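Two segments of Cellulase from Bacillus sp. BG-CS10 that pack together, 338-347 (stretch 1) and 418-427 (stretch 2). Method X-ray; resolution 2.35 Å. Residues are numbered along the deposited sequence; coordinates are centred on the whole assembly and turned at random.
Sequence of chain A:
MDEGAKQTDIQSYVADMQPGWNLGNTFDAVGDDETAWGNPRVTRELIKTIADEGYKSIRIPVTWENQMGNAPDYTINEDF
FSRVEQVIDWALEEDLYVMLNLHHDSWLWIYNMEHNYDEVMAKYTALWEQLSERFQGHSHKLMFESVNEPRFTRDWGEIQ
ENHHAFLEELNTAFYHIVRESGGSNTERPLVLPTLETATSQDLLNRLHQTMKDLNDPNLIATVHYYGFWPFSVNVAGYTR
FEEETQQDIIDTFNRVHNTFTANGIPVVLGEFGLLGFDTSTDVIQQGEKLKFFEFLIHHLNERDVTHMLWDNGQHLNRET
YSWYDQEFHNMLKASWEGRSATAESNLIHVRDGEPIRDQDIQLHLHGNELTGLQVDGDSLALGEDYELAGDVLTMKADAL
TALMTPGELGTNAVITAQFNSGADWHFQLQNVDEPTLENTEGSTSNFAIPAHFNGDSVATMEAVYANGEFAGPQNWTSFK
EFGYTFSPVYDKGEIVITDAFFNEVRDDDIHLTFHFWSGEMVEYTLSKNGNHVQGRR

Stretch 1, residues 338-347: GRSATAESNL
Stretch 2 418-427: QFNSGADWHF

From Gly-422 to Phe-427 stretch 2 runs in the same direction as stretch 1, with CA atoms 4.2 Å apart at Ser-340 and Gly-422, 6.4 Å at Thr-342 and Trp-425, and 4.7 Å at Asn-346 and Phe-427; 418-420 runs the opposite way, and the chain turns back at 420-422. Stretch 1 is largely extended, with strand geometry at 342-343 and a turn at Glu-344 (phi/psi -60/-20). In stretch 2, strands 418-419 and 425-427 flank a loop in which Asn-420 turns (-64/-26) and Gly-422 takes 97/-176. That conformation calls for glycine: a CB would jam against the preceding carbonyl and lie 2.9 Å from Ser-340 CA and 3.0 Å from Arg-339 O. Its absence lets the chains approach closely, with Gly-422 CA 3.9 Å from Arg-339 O.

Direct hydrogen bonds are few. Ser-340, chi1 -65° (m), accepts a nearly linear bond at OG from Ala-423 N (2.9 Å, 174°). Trp-425 NE1 gives a weak bond to Ser-345 O (3.4 Å, 150°), made near the plane of the indole, where its N-H points. Farther along, Phe-427 CA lies 3.3 Å from Asn-346 O in a CA-H...O contact. Within stretch 1, Leu-347 N donates to Ser-345 OG (2.8 Å); the serine is in the t rotamer, its CB directed away from stretch 2.

Water completes the polar bridging. The oxygen of water 2 accepts a bond from Ala-341 N at 2.7 Å and donates to Ser-421 O (3.1 Å) and Ala-423 O (2.7 Å). Water 1 donates to Ala-341 O (2.8 Å) and Ala-423 O (3.1 Å), so both backbone polar groups of Ala-341 are linked to stretch 2 through solvent. Water 3 takes a bond from Asn-346 ND2 (2.9 Å) and donates to His-426 O (2.5 Å).

Aromatic rings supply most of the apolar packing. Phe-419 (chi1 -60°, chi2 89°) presents a face to Ala-341, whose CB sits 3.5 Å from the ring centroid, 15° off the normal, in a CH-pi contact. Trp-425 (chi1 -176°, chi2 -96°) lays its indole along stretch 1: Thr-342 CA stands 4.1 Å above the centroid of the six-membered ring, and Thr-342 CG2, with chi1 at 62° (p), reaches to 3.7 Å from Trp-425 CZ3. Asn-346 CB, chi1 76° (p), approaches Trp-425 CZ2 at 3.7 Å. Phe-427 (chi1 -64°, chi2 -72°) instead meets stretch 1 with its edge, CE1 lying 3.7 Å from Ala-343 CB and 3.3 Å from Ser-345 O. Together these contacts bury 574 Å², summed over both sides.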

# COMPACT_ATOMS: atom_id res chain seq x y z
N GLY A 338 -3.51 11.84 15.36
CA GLY A 338 -4.81 12.43 15.14
C GLY A 338 -5.01 12.87 13.71
O GLY A 338 -4.13 12.73 12.87
N ARG A 339 -6.19 13.42 13.44
CA ARG A 339 -6.58 13.76 12.08
C ARG A 339 -5.86 15.00 11.54
O ARG A 339 -5.59 15.94 12.29
CB ARG A 339 -8.09 13.97 12.01
CG ARG A 339 -8.89 12.73 12.40
CD ARG A 339 -10.20 12.64 11.63
NE ARG A 339 -9.98 12.48 10.19
CZ ARG A 339 -10.96 12.39 9.30
NH1 ARG A 339 -12.23 12.44 9.69
NH2 ARG A 339 -10.67 12.25 8.01
N SER A 340 -5.56 14.98 10.25
CA SER A 340 -5.02 16.14 9.54
C SER A 340 -6.07 16.71 8.62
O SER A 340 -6.89 15.97 8.06
CB SER A 340 -3.77 15.76 8.73
OG SER A 340 -2.71 15.36 9.57
N ALA A 341 -6.05 18.03 8.45
CA ALA A 341 -6.90 18.65 7.45
C ALA A 341 -6.36 18.29 6.07
O ALA A 341 -5.15 18.08 5.89
CB ALA A 341 -6.94 20.16 7.63
N THR A 342 -7.26 18.20 5.10
CA THR A 342 -6.86 17.95 3.73
C THR A 342 -7.60 18.97 2.86
O THR A 342 -8.23 19.88 3.39
CB THR A 342 -7.18 16.51 3.28
OG1 THR A 342 -8.60 16.28 3.33
CG2 THR A 342 -6.50 15.49 4.19
N ALA A 343 -7.50 18.81 1.55
CA ALA A 343 -8.27 19.64 0.63
C ALA A 343 -8.71 18.79 -0.56
O ALA A 343 -8.25 17.66 -0.73
CB ALA A 343 -7.45 20.83 0.16
N GLU A 344 -9.61 19.33 -1.38
CA GLU A 344 -10.16 18.60 -2.52
C GLU A 344 -9.07 18.18 -3.51
O GLU A 344 -9.26 17.26 -4.30
CB GLU A 344 -11.21 19.44 -3.24
CG GLU A 344 -10.68 20.77 -3.75
CD GLU A 344 -11.75 21.61 -4.43
OE1 GLU A 344 -12.79 21.04 -4.83
OE2 GLU A 344 -11.56 22.84 -4.55
N SER A 345 -7.93 18.85 -3.44
CA SER A 345 -6.81 18.59 -4.32
C SER A 345 -5.53 19.15 -3.71
O SER A 345 -5.58 20.08 -2.90
CB SER A 345 -7.06 19.20 -5.70
OG SER A 345 -5.87 19.26 -6.46
N ASN A 346 -4.38 18.58 -4.07
CA ASN A 346 -3.11 19.14 -3.62
C ASN A 346 -2.51 20.00 -4.72
O ASN A 346 -1.36 20.42 -4.65
CB ASN A 346 -2.13 18.03 -3.21
CG ASN A 346 -1.52 17.32 -4.41
OD1 ASN A 346 -2.21 16.98 -5.36
ND2 ASN A 346 -0.21 17.11 -4.36
N LEU A 347 -3.32 20.25 -5.75
CA LEU A 347 -2.89 21.03 -6.90
C LEU A 347 -3.72 22.30 -7.06
O LEU A 347 -4.93 22.31 -6.81
CB LEU A 347 -3.00 20.20 -8.18
CG LEU A 347 -2.30 18.84 -8.22
CD1 LEU A 347 -2.52 18.19 -9.58
CD2 LEU A 347 -0.81 18.97 -7.91
N GLN A 418 -1.09 25.59 7.04
CA GLN A 418 -0.77 25.21 8.41
C GLN A 418 -2.03 25.19 9.25
O GLN A 418 -2.93 26.01 9.07
CB GLN A 418 0.25 26.18 9.01
CG GLN A 418 1.46 26.42 8.13
CD GLN A 418 2.33 27.56 8.64
OE1 GLN A 418 1.86 28.67 8.87
NE2 GLN A 418 3.62 27.28 8.82
N PHE A 419 -2.08 24.26 10.19
CA PHE A 419 -3.29 24.03 10.97
C PHE A 419 -2.96 23.92 12.45
O PHE A 419 -1.81 23.67 12.82
CB PHE A 419 -4.01 22.76 10.48
CG PHE A 419 -4.42 22.83 9.03
CD1 PHE A 419 -3.56 22.40 8.03
CD2 PHE A 419 -5.66 23.35 8.67
CE1 PHE A 419 -3.94 22.48 6.70
CE2 PHE A 419 -6.03 23.44 7.34
CZ PHE A 419 -5.18 23.00 6.36
N ASN A 420 -3.96 24.13 13.29
CA ASN A 420 -3.74 24.09 14.73
C ASN A 420 -3.31 22.70 15.18
O ASN A 420 -2.63 22.55 16.19
CB ASN A 420 -4.99 24.54 15.50
CG ASN A 420 -6.23 23.74 15.15
OD1 ASN A 420 -6.27 23.04 14.14
ND2 ASN A 420 -7.26 23.86 15.99
N SER A 421 -3.70 21.69 14.40
CA SER A 421 -3.27 20.32 14.65
C SER A 421 -3.13 19.56 13.33
O SER A 421 -3.81 19.87 12.35
CB SER A 421 -4.26 19.61 15.57
OG SER A 421 -3.68 18.44 16.13
N GLY A 422 -2.24 18.57 13.32
CA GLY A 422 -2.07 17.70 12.17
C GLY A 422 -0.93 18.11 11.26
O GLY A 422 -0.20 19.04 11.56
N ALA A 423 -0.79 17.41 10.14
CA ALA A 423 0.27 17.72 9.19
C ALA A 423 -0.10 18.93 8.35
O ALA A 423 -1.28 19.25 8.17
CB ALA A 423 0.55 16.52 8.29
N ASP A 424 0.92 19.60 7.83
CA ASP A 424 0.71 20.68 6.88
C ASP A 424 0.27 20.12 5.54
O ASP A 424 0.69 19.02 5.16
CB ASP A 424 1.99 21.51 6.71
CG ASP A 424 2.31 22.34 7.94
OD1 ASP A 424 1.39 22.59 8.75
OD2 ASP A 424 3.48 22.74 8.10
N TRP A 425 -0.57 20.87 4.83
CA TRP A 425 -1.00 20.43 3.51
C TRP A 425 -0.28 21.25 2.45
O TRP A 425 -0.22 22.47 2.55
CB TRP A 425 -2.52 20.56 3.36
CG TRP A 425 -3.05 20.04 2.06
CD1 TRP A 425 -3.32 20.77 0.93
CD2 TRP A 425 -3.39 18.68 1.74
NE1 TRP A 425 -3.80 19.95 -0.06
CE2 TRP A 425 -3.85 18.66 0.40
CE3 TRP A 425 -3.34 17.47 2.45
CZ2 TRP A 425 -4.26 17.48 -0.24
CZ3 TRP A 425 -3.74 16.30 1.81
CH2 TRP A 425 -4.20 16.32 0.48
N HIS A 426 0.28 20.59 1.44
CA HIS A 426 1.09 21.29 0.46
C HIS A 426 0.42 21.39 -0.90
O HIS A 426 0.31 20.41 -1.62
CB HIS A 426 2.45 20.62 0.31
CG HIS A 426 3.22 20.54 1.59
ND1 HIS A 426 2.99 19.56 2.53
CD2 HIS A 426 4.18 21.34 2.10
CE1 HIS A 426 3.79 19.75 3.56
NE2 HIS A 426 4.53 20.83 3.32
N PHE A 427 -0.01 22.60 -1.25
CA PHE A 427 -0.52 22.87 -2.59
C PHE A 427 0.62 23.08 -3.58
O PHE A 427 1.50 23.92 -3.35
CB PHE A 427 -1.43 24.10 -2.59
CG PHE A 427 -2.67 23.93 -1.77
CD1 PHE A 427 -3.70 23.11 -2.21
CD2 PHE A 427 -2.81 24.61 -0.58
CE1 PHE A 427 -4.85 22.96 -1.45
CE2 PHE A 427 -3.96 24.46 0.18
CZ PHE A 427 -4.98 23.64 -0.25
O HOH W 1 -2.43 17.52 5.89
O HOH W 2 -3.72 19.11 9.33
O HOH W 3 1.56 18.36 -2.41